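Local coordinates for protein lipolytic enzyme, G-D-S-L family (Bacteroides thetaiotaomicron, PDB 7BR2) that metabolises the drug diltiazem as a gut microbial serine esterase of the SGNH (GDSL) hydrolase type, at residues 33-44 / 352-360; 178-187 / 215-223. One frame throughout, in Å; residues are numbered along the deposited sequence.

Contact 1: residues 33-44 / 352-360; sequences GRYHSFIWLYYM and IMHLNEYRW
Arg34 grips Glu357 side-on in a two-pronged salt bridge: NE gives to OE1 at 2.8 Å and NH2 to OE2 at 2.7 Å, both bonds nearly straight and the guanidinium and carboxylate planes only 14° apart. The same guanidinium lies flat on Trp360, with CZ 3.8 Å from the centroid of the six-membered ring, a cation-pi stack. The extended chain from CG to NE carries CG over the five-membered ring and the guanidinium over the six-membered one. Trp360 NE1 donates to Gly33 O at 3.0 Å, from above the carbonyl plane. Deeper in, Asn356, whose CG stands anti to its backbone N (chi1 -177°), points its amide at Ser37: ND2 gives to Ser37 O at 3.2 Å, on the face away from the helical bond of Leu41 N, and weakly to Ser37 OG. Asn356 OD1 accepts from Arg359 NE at 2.9 Å, so both ends of the amide are used. Trp40 CZ3 lies over a face of the Arg359 guanidinium, whose NH1 also pairs with Glu363. Water joins Arg359 NH2 to His36 ND1, while His36 NE2 is hydrogen-bonded to Thr30 O. Beyond the polar cluster, Leu41 CD1 meets Ile352 CG2 at 4.1 Å. This is a roughly antiparallel helix pair, the axes of 35-44 and 352-360 at 143°, that packs the long helix 344-377 against a helix of the SGNH hydrolase fold.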
loop_
_atom_site.group_PDB
_atom_site.type_symbol
_atom_site.label_atom_id
_atom_site.label_comp_id
_atom_site.label_asym_id
_atom_site.label_seq_id
_atom_site.Cartn_x
_atom_site.Cartn_y
_atom_site.Cartn_z
ATOM N N GLY A 33 -7.417 -5.361 -1.361
ATOM C CA GLY A 33 -6.206 -5.185 -0.590
ATOM C C GLY A 33 -5.903 -3.734 -0.223
ATOM O O GLY A 33 -6.557 -2.793 -0.657
ATOM N N ARG A 34 -4.831 -3.567 0.560
ATOM C CA ARG A 34 -4.520 -2.274 1.154
ATOM C C ARG A 34 -3.175 -1.690 0.739
ATOM O O ARG A 34 -2.816 -0.612 1.227
ATOM C CB ARG A 34 -4.566 -2.381 2.684
ATOM C CG ARG A 34 -5.975 -2.397 3.295
ATOM C CD ARG A 34 -5.868 -2.580 4.793
ATOM N NE ARG A 34 -7.149 -2.596 5.503
ATOM C CZ ARG A 34 -7.973 -3.645 5.572
ATOM N NH1 ARG A 34 -7.697 -4.782 4.941
ATOM N NH2 ARG A 34 -9.095 -3.547 6.268
ATOM N N TYR A 35 -2.439 -2.328 -0.166
ATOM C CA TYR A 35 -1.117 -1.813 -0.487
ATOM C C TYR A 35 -1.200 -0.366 -0.953
ATOM O O TYR A 35 -0.354 0.460 -0.586
ATOM C CB TYR A 35 -0.428 -2.692 -1.535
ATOM C CG TYR A 35 -1.002 -2.636 -2.938
ATOM C CD1 TYR A 35 -0.669 -1.601 -3.826
ATOM C CD2 TYR A 35 -1.835 -3.643 -3.401
ATOM C CE1 TYR A 35 -1.196 -1.558 -5.131
ATOM C CE2 TYR A 35 -2.354 -3.619 -4.701
ATOM C CZ TYR A 35 -2.028 -2.580 -5.560
ATOM O OH TYR A 35 -2.557 -2.565 -6.834
ATOM N N HIS A 36 -2.232 -0.032 -1.735
ATOM C CA HIS A 36 -2.380 1.336 -2.216
ATOM C C HIS A 36 -2.736 2.272 -1.074
ATOM O O HIS A 36 -2.259 3.417 -1.027
ATOM C CB HIS A 36 -3.429 1.401 -3.332
ATOM C CG HIS A 36 -4.628 0.527 -3.100
ATOM N ND1 HIS A 36 -5.662 0.880 -2.255
ATOM C CD2 HIS A 36 -4.967 -0.675 -3.626
ATOM C CE1 HIS A 36 -6.572 -0.078 -2.253
ATOM N NE2 HIS A 36 -6.180 -1.027 -3.084
ATOM N N SER A 37 -3.548 1.792 -0.131
ATOM C CA SER A 37 -3.849 2.583 1.059
ATOM C C SER A 37 -2.599 2.784 1.920
ATOM O O SER A 37 -2.387 3.864 2.482
ATOM C CB SER A 37 -4.969 1.911 1.856
ATOM O OG SER A 37 -5.413 2.728 2.925
ATOM N N PHE A 38 -1.751 1.760 2.021
ATOM C CA PHE A 38 -0.514 1.881 2.791
ATOM C C PHE A 38 0.455 2.854 2.117
ATOM O O PHE A 38 1.146 3.632 2.791
ATOM C CB PHE A 38 0.111 0.489 2.946
ATOM C CG PHE A 38 -0.725 -0.475 3.773
ATOM C CD1 PHE A 38 -1.687 -0.009 4.663
ATOM C CD2 PHE A 38 -0.534 -1.851 3.662
ATOM C CE1 PHE A 38 -2.440 -0.890 5.422
ATOM C CE2 PHE A 38 -1.297 -2.744 4.412
ATOM C CZ PHE A 38 -2.243 -2.263 5.302
ATOM N N ILE A 39 0.489 2.848 0.782
ATOM C CA ILE A 39 1.322 3.800 0.043
ATOM C C ILE A 39 0.840 5.234 0.268
ATOM O O ILE A 39 1.638 6.157 0.523
ATOM C CB ILE A 39 1.340 3.445 -1.453
ATOM C CG1 ILE A 39 2.068 2.122 -1.706
ATOM C CG2 ILE A 39 2.001 4.554 -2.246
ATOM C CD1 ILE A 39 1.862 1.566 -3.147
ATOM N N TRP A 40 -0.476 5.453 0.154
ATOM C CA TRP A 40 -1.014 6.778 0.442
ATOM C C TRP A 40 -0.698 7.181 1.878
ATOM O O TRP A 40 -0.344 8.334 2.133
ATOM C CB TRP A 40 -2.522 6.815 0.175
ATOM C CG TRP A 40 -3.090 8.205 -0.035
ATOM C CD1 TRP A 40 -2.419 9.396 0.050
ATOM C CD2 TRP A 40 -4.450 8.538 -0.362
ATOM N NE1 TRP A 40 -3.274 10.440 -0.197
ATOM C CE2 TRP A 40 -4.526 9.944 -0.455
ATOM C CE3 TRP A 40 -5.613 7.781 -0.582
ATOM C CZ2 TRP A 40 -5.722 10.611 -0.762
ATOM C CZ3 TRP A 40 -6.799 8.443 -0.885
ATOM C CH2 TRP A 40 -6.844 9.844 -0.969
ATOM N N LEU A 41 -0.799 6.237 2.825
ATOM C CA LEU A 41 -0.457 6.530 4.215
ATOM C C LEU A 41 0.981 7.033 4.339
ATOM O O LEU A 41 1.274 7.959 5.112
ATOM C CB LEU A 41 -0.660 5.271 5.064
ATOM C CG LEU A 41 -0.388 5.383 6.565
ATOM C CD1 LEU A 41 -1.263 6.462 7.158
ATOM C CD2 LEU A 41 -0.658 4.030 7.258
ATOM N N TYR A 42 1.897 6.421 3.592
ATOM C CA TYR A 42 3.260 6.932 3.574
ATOM C C TYR A 42 3.291 8.386 3.113
ATOM O O TYR A 42 3.910 9.241 3.755
ATOM C CB TYR A 42 4.145 6.080 2.672
ATOM C CG TYR A 42 5.577 6.553 2.653
ATOM C CD1 TYR A 42 6.484 6.104 3.602
ATOM C CD2 TYR A 42 6.026 7.447 1.682
ATOM C CE1 TYR A 42 7.802 6.532 3.587
ATOM C CE2 TYR A 42 7.340 7.876 1.659
ATOM C CZ TYR A 42 8.223 7.415 2.613
ATOM O OH TYR A 42 9.527 7.832 2.605
ATOM N N TYR A 43 2.633 8.686 1.991
ATOM C CA TYR A 43 2.688 10.071 1.510
ATOM C C TYR A 43 1.989 11.034 2.467
ATOM O O TYR A 43 2.407 12.187 2.593
ATOM C CB TYR A 43 2.051 10.189 0.125
ATOM C CG TYR A 43 2.958 9.782 -1.003
ATOM C CD1 TYR A 43 3.140 8.448 -1.335
ATOM C CD2 TYR A 43 3.656 10.739 -1.728
ATOM C CE1 TYR A 43 3.985 8.082 -2.372
ATOM C CE2 TYR A 43 4.502 10.389 -2.753
ATOM C CZ TYR A 43 4.666 9.060 -3.076
ATOM O OH TYR A 43 5.506 8.720 -4.118
ATOM N N MET A 44 0.982 10.560 3.214
ATOM C CA MET A 44 0.249 11.445 4.109
ATOM C C MET A 44 1.082 11.799 5.328
ATOM O O MET A 44 0.950 12.902 5.869
ATOM C CB MET A 44 -1.056 10.796 4.597
ATOM C CG MET A 44 -2.115 10.428 3.546
ATOM S SD MET A 44 -3.284 9.219 4.223
ATOM C CE MET A 44 -4.661 9.370 3.062
ATOM N N ILE A 352 -4.124 9.485 11.998
ATOM C CA ILE A 352 -4.183 9.537 10.535
ATOM C C ILE A 352 -4.409 8.146 9.941
ATOM O O ILE A 352 -5.166 7.981 8.975
ATOM C CB ILE A 352 -2.906 10.186 9.984
ATOM C CG1 ILE A 352 -2.923 11.673 10.331
ATOM C CG2 ILE A 352 -2.811 9.988 8.473
ATOM C CD1 ILE A 352 -1.563 12.251 10.484
ATOM N N MET A 353 -3.748 7.131 10.502
ATOM C CA MET A 353 -3.867 5.766 9.992
ATOM C C MET A 353 -5.302 5.267 10.088
ATOM O O MET A 353 -5.812 4.623 9.160
ATOM C CB MET A 353 -2.925 4.837 10.770
ATOM C CG MET A 353 -3.043 3.356 10.444
ATOM S SD MET A 353 -2.236 2.290 11.684
ATOM C CE MET A 353 -3.470 2.181 12.981
ATOM N N HIS A 354 -5.958 5.535 11.219
ATOM C CA HIS A 354 -7.340 5.104 11.404
ATOM C C HIS A 354 -8.281 5.839 10.453
ATOM O O HIS A 354 -9.178 5.224 9.854
ATOM C CB HIS A 354 -7.769 5.327 12.853
ATOM C CG HIS A 354 -7.099 4.421 13.835
ATOM N ND1 HIS A 354 -7.010 3.056 13.650
ATOM C CD2 HIS A 354 -6.512 4.680 15.030
ATOM C CE1 HIS A 354 -6.388 2.515 14.686
ATOM N NE2 HIS A 354 -6.070 3.480 15.533
ATOM N N LEU A 355 -8.100 7.164 10.322
ATOM C CA LEU A 355 -8.882 7.917 9.341
ATOM C C LEU A 355 -8.735 7.320 7.946
ATOM O O LEU A 355 -9.730 7.157 7.210
ATOM C CB LEU A 355 -8.441 9.385 9.348
ATOM C CG LEU A 355 -8.827 10.160 10.615
ATOM C CD1 LEU A 355 -8.077 11.477 10.713
ATOM C CD2 LEU A 355 -10.333 10.403 10.668
ATOM N N ASN A 356 -7.497 6.962 7.578
ATOM C CA ASN A 356 -7.226 6.424 6.250
ATOM C C ASN A 356 -7.888 5.069 6.054
ATOM O O ASN A 356 -8.347 4.753 4.951
ATOM C CB ASN A 356 -5.720 6.319 6.037
ATOM C CG ASN A 356 -5.364 5.826 4.654
ATOM O OD1 ASN A 356 -5.810 6.391 3.650
ATOM N ND2 ASN A 356 -4.573 4.751 4.587
ATOM N N GLU A 357 -7.953 4.251 7.111
ATOM C CA GLU A 357 -8.630 2.952 7.008
ATOM C C GLU A 357 -10.152 3.113 6.847
ATOM O O GLU A 357 -10.774 2.420 6.024
ATOM C CB GLU A 357 -8.265 2.102 8.231
ATOM C CG GLU A 357 -9.094 0.843 8.447
ATOM C CD GLU A 357 -8.836 -0.256 7.428
ATOM O OE1 GLU A 357 -7.778 -0.225 6.754
ATOM O OE2 GLU A 357 -9.709 -1.155 7.303
ATOM N N TYR A 358 -10.763 4.034 7.607
ATOM C CA TYR A 358 -12.178 4.365 7.383
ATOM C C TYR A 358 -12.423 4.737 5.922
ATOM O O TYR A 358 -13.385 4.273 5.280
ATOM C CB TYR A 358 -12.600 5.547 8.261
ATOM C CG TYR A 358 -12.846 5.277 9.726
ATOM C CD1 TYR A 358 -13.690 4.250 10.136
ATOM C CD2 TYR A 358 -12.274 6.076 10.704
ATOM C CE1 TYR A 358 -13.939 4.018 11.471
ATOM C CE2 TYR A 358 -12.514 5.839 12.056
ATOM C CZ TYR A 358 -13.343 4.809 12.426
ATOM O OH TYR A 358 -13.598 4.552 13.752
ATOM N N ARG A 359 -11.550 5.604 5.395
ATOM C CA ARG A 359 -11.629 6.027 3.999
ATOM C C ARG A 359 -11.519 4.840 3.053
ATOM O O ARG A 359 -12.315 4.701 2.115
ATOM C CB ARG A 359 -10.522 7.050 3.709
ATOM C CG ARG A 359 -10.432 7.483 2.257
ATOM C CD ARG A 359 -8.984 7.798 1.870
ATOM N NE ARG A 359 -8.102 6.631 1.960
ATOM C CZ ARG A 359 -8.047 5.652 1.058
ATOM N NH1 ARG A 359 -8.831 5.695 -0.011
ATOM N NH2 ARG A 359 -7.203 4.634 1.221
ATOM N N TRP A 360 -10.543 3.964 3.302
ATOM C CA TRP A 360 -10.354 2.794 2.454
ATOM C C TRP A 360 -11.620 1.939 2.409
ATOM O O TRP A 360 -11.999 1.440 1.339
ATOM C CB TRP A 360 -9.144 1.988 2.943
ATOM C CG TRP A 360 -8.956 0.679 2.249
ATOM C CD1 TRP A 360 -8.242 0.444 1.107
ATOM C CD2 TRP A 360 -9.512 -0.584 2.647
ATOM N NE1 TRP A 360 -8.308 -0.892 0.778
ATOM C CE2 TRP A 360 -9.089 -1.541 1.701
ATOM C CE3 TRP A 360 -10.327 -0.993 3.703
ATOM C CZ2 TRP A 360 -9.461 -2.891 1.782
ATOM C CZ3 TRP A 360 -10.694 -2.340 3.787
ATOM C CH2 TRP A 360 -10.257 -3.269 2.831
HETATM O O HOH W 1 -6.736 3.080 -1.139
HETATM O O HOH W 2 -5.774 1.732 5.208
#

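Contact 2: residues 178-187 / 215-223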
loop_
_atom_site.group_PDB
_atom_site.type_symbol
_atom_site.label_atom_id
_atom_site.label_comp_id
_atom_site.label_asym_id
_atom_site.label_seq_id
_atom_site.Cartn_x
_atom_site.Cartn_y
_atom_site.Cartn_z
ATOM N N THR A 178 8.141 -1.533 -12.448
ATOM C CA THR A 178 8.567 -2.117 -11.186
ATOM C C THR A 178 7.878 -3.466 -11.039
ATOM O O THR A 178 6.840 -3.721 -11.652
ATOM C CB THR A 178 8.247 -1.210 -10.002
ATOM O OG1 THR A 178 8.797 -1.781 -8.813
ATOM C CG2 THR A 178 6.743 -1.062 -9.835
ATOM N N ASP A 179 8.466 -4.344 -10.232
ATOM C CA ASP A 179 7.998 -5.720 -10.135
ATOM C C ASP A 179 7.845 -6.117 -8.678
ATOM O O ASP A 179 8.751 -5.879 -7.871
ATOM C CB ASP A 179 8.953 -6.677 -10.852
ATOM C CG ASP A 179 8.478 -8.120 -10.806
ATOM O OD1 ASP A 179 7.242 -8.351 -10.762
ATOM O OD2 ASP A 179 9.343 -9.024 -10.811
ATOM N N TRP A 180 6.684 -6.676 -8.333
ATOM C CA TRP A 180 6.508 -7.283 -7.019
ATOM C C TRP A 180 6.854 -8.765 -7.007
ATOM O O TRP A 180 7.100 -9.321 -5.938
ATOM C CB TRP A 180 5.058 -7.126 -6.526
ATOM C CG TRP A 180 4.629 -5.759 -6.019
ATOM C CD1 TRP A 180 5.250 -4.989 -5.066
ATOM C CD2 TRP A 180 3.450 -5.041 -6.403
ATOM N NE1 TRP A 180 4.540 -3.829 -4.860
ATOM C CE2 TRP A 180 3.431 -3.837 -5.667
ATOM C CE3 TRP A 180 2.412 -5.296 -7.310
ATOM C CZ2 TRP A 180 2.411 -2.893 -5.804
ATOM C CZ3 TRP A 180 1.401 -4.348 -7.451
ATOM C CH2 TRP A 180 1.412 -3.163 -6.702
ATOM N N ASN A 181 6.848 -9.412 -8.168
ATOM C CA ASN A 181 6.876 -10.871 -8.217
ATOM C C ASN A 181 8.218 -11.414 -7.727
ATOM O O ASN A 181 8.273 -12.207 -6.780
ATOM C CB ASN A 181 6.575 -11.332 -9.646
ATOM C CG ASN A 181 6.074 -12.754 -9.701
ATOM O OD1 ASN A 181 6.810 -13.694 -9.413
ATOM N ND2 ASN A 181 4.804 -12.920 -10.063
ATOM N N ALA A 182 9.315 -10.975 -8.351
ATOM C CA ALA A 182 10.637 -11.458 -7.954
ATOM C C ALA A 182 10.964 -11.149 -6.501
ATOM O O ALA A 182 11.301 -12.088 -5.759
ATOM C CB ALA A 182 11.708 -10.889 -8.895
ATOM N N PRO A 183 10.882 -9.905 -6.018
ATOM C CA PRO A 183 11.250 -9.671 -4.612
ATOM C C PRO A 183 10.369 -10.419 -3.632
ATOM O O PRO A 183 10.849 -10.876 -2.583
ATOM C CB PRO A 183 11.108 -8.149 -4.447
ATOM C CG PRO A 183 10.972 -7.596 -5.823
ATOM C CD PRO A 183 10.442 -8.667 -6.691
ATOM N N MET A 184 9.095 -10.589 -3.948
ATOM C CA MET A 184 8.220 -11.274 -3.011
ATOM C C MET A 184 8.480 -12.772 -3.019
ATOM O O MET A 184 8.386 -13.424 -1.978
ATOM C CB MET A 184 6.762 -10.957 -3.327
ATOM C CG MET A 184 6.344 -9.565 -2.876
ATOM S SD MET A 184 4.634 -9.197 -3.311
ATOM C CE MET A 184 3.795 -10.029 -1.951
ATOM N N VAL A 185 8.791 -13.344 -4.186
ATOM C CA VAL A 185 9.228 -14.739 -4.222
ATOM C C VAL A 185 10.480 -14.910 -3.374
ATOM O O VAL A 185 10.589 -15.859 -2.590
ATOM C CB VAL A 185 9.469 -15.189 -5.675
ATOM C CG1 VAL A 185 10.132 -16.554 -5.692
ATOM C CG2 VAL A 185 8.165 -15.255 -6.432
ATOM N N ALA A 186 11.418 -13.963 -3.484
ATOM C CA ALA A 186 12.659 -14.049 -2.720
ATOM C C ALA A 186 12.382 -14.019 -1.222
ATOM O O ALA A 186 12.928 -14.831 -0.455
ATOM C CB ALA A 186 13.599 -12.913 -3.123
ATOM N N ILE A 187 11.528 -13.088 -0.785
ATOM C CA ILE A 187 11.176 -13.025 0.632
ATOM C C ILE A 187 10.476 -14.307 1.059
ATOM O O ILE A 187 10.663 -14.794 2.183
ATOM C CB ILE A 187 10.299 -11.792 0.918
ATOM C CG1 ILE A 187 11.079 -10.508 0.673
ATOM C CG2 ILE A 187 9.765 -11.836 2.352
ATOM C CD1 ILE A 187 10.192 -9.334 0.291
ATOM N N VAL A 215 4.253 -5.204 2.646
ATOM C CA VAL A 215 5.487 -5.474 1.910
ATOM C C VAL A 215 5.390 -4.918 0.500
ATOM O O VAL A 215 6.355 -4.354 -0.031
ATOM C CB VAL A 215 5.805 -6.984 1.915
ATOM C CG1 VAL A 215 6.847 -7.310 0.873
ATOM C CG2 VAL A 215 6.295 -7.410 3.294
ATOM N N MET A 216 4.228 -5.064 -0.127
ATOM C CA MET A 216 4.039 -4.512 -1.463
ATOM C C MET A 216 4.181 -2.995 -1.448
ATOM O O MET A 216 4.804 -2.405 -2.344
ATOM C CB MET A 216 2.668 -4.915 -2.009
ATOM C CG MET A 216 2.578 -6.372 -2.380
ATOM S SD MET A 216 0.889 -6.945 -2.686
ATOM C CE MET A 216 0.611 -6.287 -4.336
ATOM N N ALA A 217 3.599 -2.349 -0.436
ATOM C CA ALA A 217 3.748 -0.908 -0.301
ATOM C C ALA A 217 5.208 -0.545 -0.108
ATOM O O ALA A 217 5.709 0.395 -0.737
ATOM C CB ALA A 217 2.894 -0.400 0.860
ATOM N N TYR A 218 5.900 -1.293 0.753
ATOM C CA TYR A 218 7.321 -1.088 0.999
ATOM C C TYR A 218 8.104 -1.145 -0.303
ATOM O O TYR A 218 8.905 -0.256 -0.603
ATOM C CB TYR A 218 7.819 -2.167 1.972
ATOM C CG TYR A 218 9.305 -2.414 1.894
ATOM C CD1 TYR A 218 10.203 -1.541 2.494
ATOM C CD2 TYR A 218 9.812 -3.487 1.165
ATOM C CE1 TYR A 218 11.557 -1.749 2.407
ATOM C CE2 TYR A 218 11.164 -3.699 1.063
ATOM C CZ TYR A 218 12.039 -2.831 1.688
ATOM O OH TYR A 218 13.397 -3.044 1.584
ATOM N N LEU A 219 7.842 -2.170 -1.110
ATOM C CA LEU A 219 8.580 -2.339 -2.354
ATOM C C LEU A 219 8.278 -1.224 -3.344
ATOM O O LEU A 219 9.186 -0.736 -4.030
ATOM C CB LEU A 219 8.266 -3.704 -2.967
ATOM C CG LEU A 219 8.846 -4.880 -2.178
ATOM C CD1 LEU A 219 8.253 -6.210 -2.634
ATOM C CD2 LEU A 219 10.384 -4.863 -2.302
ATOM N N PHE A 220 7.011 -0.795 -3.432
ATOM C CA PHE A 220 6.692 0.288 -4.359
ATOM C C PHE A 220 7.324 1.593 -3.899
ATOM O O PHE A 220 7.820 2.377 -4.719
ATOM C CB PHE A 220 5.174 0.435 -4.507
ATOM C CG PHE A 220 4.754 1.362 -5.613
ATOM C CD1 PHE A 220 4.493 0.877 -6.887
ATOM C CD2 PHE A 220 4.620 2.718 -5.381
ATOM C CE1 PHE A 220 4.117 1.743 -7.908
ATOM C CE2 PHE A 220 4.231 3.582 -6.391
ATOM C CZ PHE A 220 3.980 3.093 -7.658
ATOM N N LEU A 221 7.357 1.823 -2.590
ATOM C CA LEU A 221 8.019 3.014 -2.074
ATOM C C LEU A 221 9.523 2.955 -2.316
ATOM O O LEU A 221 10.154 3.980 -2.597
ATOM C CB LEU A 221 7.727 3.162 -0.582
ATOM C CG LEU A 221 6.253 3.442 -0.294
ATOM C CD1 LEU A 221 5.968 3.314 1.187
ATOM C CD2 LEU A 221 5.881 4.821 -0.828
ATOM N N LYS A 222 10.112 1.761 -2.236
ATOM C CA LYS A 222 11.534 1.629 -2.544
ATOM C C LYS A 222 11.786 1.889 -4.025
ATOM O O LYS A 222 12.766 2.549 -4.390
ATOM C CB LYS A 222 12.057 0.256 -2.089
ATOM C CG LYS A 222 13.501 -0.086 -2.516
ATOM C CD LYS A 222 14.127 -1.199 -1.642
ATOM C CE LYS A 222 14.115 -2.502 -2.412
ATOM N NZ LYS A 222 14.687 -3.646 -1.669
ATOM N N ALA A 223 10.883 1.430 -4.887
ATOM C CA ALA A 223 10.978 1.751 -6.306
ATOM C C ALA A 223 10.807 3.240 -6.575
ATOM O O ALA A 223 11.220 3.720 -7.634
ATOM C CB ALA A 223 9.943 0.951 -7.101
#
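Strand 178-179 turns through Trp180 into helix 181-187, whose axis runs at 130° to that of helix 215-223, with a closest approach of 10.9 Å. Trp180 sits at the turn. Its CG lies beside the backbone N (chi1 -75°), which swings the indole over the facing helix, where NE1 donates to Met216 O at 2.9 Å. That carbonyl already accepts the helical bond of Phe220 N, and the indole reaches it from the opposite face of the carbonyl plane. Met216 bends at its thioether, so that CE comes to 3.6 Å from the centroid of the six-membered ring of Trp180, almost on the ring normal; the sulfur stands farther off above the five-membered ring, a Met-aromatic contact. Leu219 CB meets the indole at its edge, 3.9 Å from CD1. Farther along helix 181-187, Met184 lays SD 3.6 Å from Met216 CG, its unbranched thioether, bent at chi3, following the neighbouring side chain. Leu219 CD1 fits against both Pro183 CB and Met184 CG, and Ile187 CD1 closes on Val215 CG1 at 4.0 Å. At the strand end, Thr178 sets OG1 against Ala223 CB, where a small methyl allows the close approach of strand and helix. Asp179 turns the other way and accepts from Asn181 N and Ala182 N, a capping interaction at the turn into the helix. Chemically, the interface is an apolar seam with one indole N-H bond across it: the bond satisfies a buried donor and fixes the ring's place, while packing supplies the remaining contact.

How the contacts relate
After strand 21-26 and helix 28-32 the chain forms helix 35-46, in the hydrolase part of the fold. It later reaches strand 176-179, at one edge of the five-stranded parallel sheet, and helix 181-194; contact 2 closes a short loop when helix 210-223 packs back on them. Only after most strands of two further sheets does helix 344-377 return to helix 35-46, so contact 1 closes a loop of 307 residues that encloses contact 2 entirely. Although their centres lie 18 Å apart, the two touch: Tyr35 meets Trp180 edge-to-face, Phe38 packs on Ala217 and Tyr42 on Leu221. Helix 35-46 thus lies between helices 210-223 and 344-377, joining both.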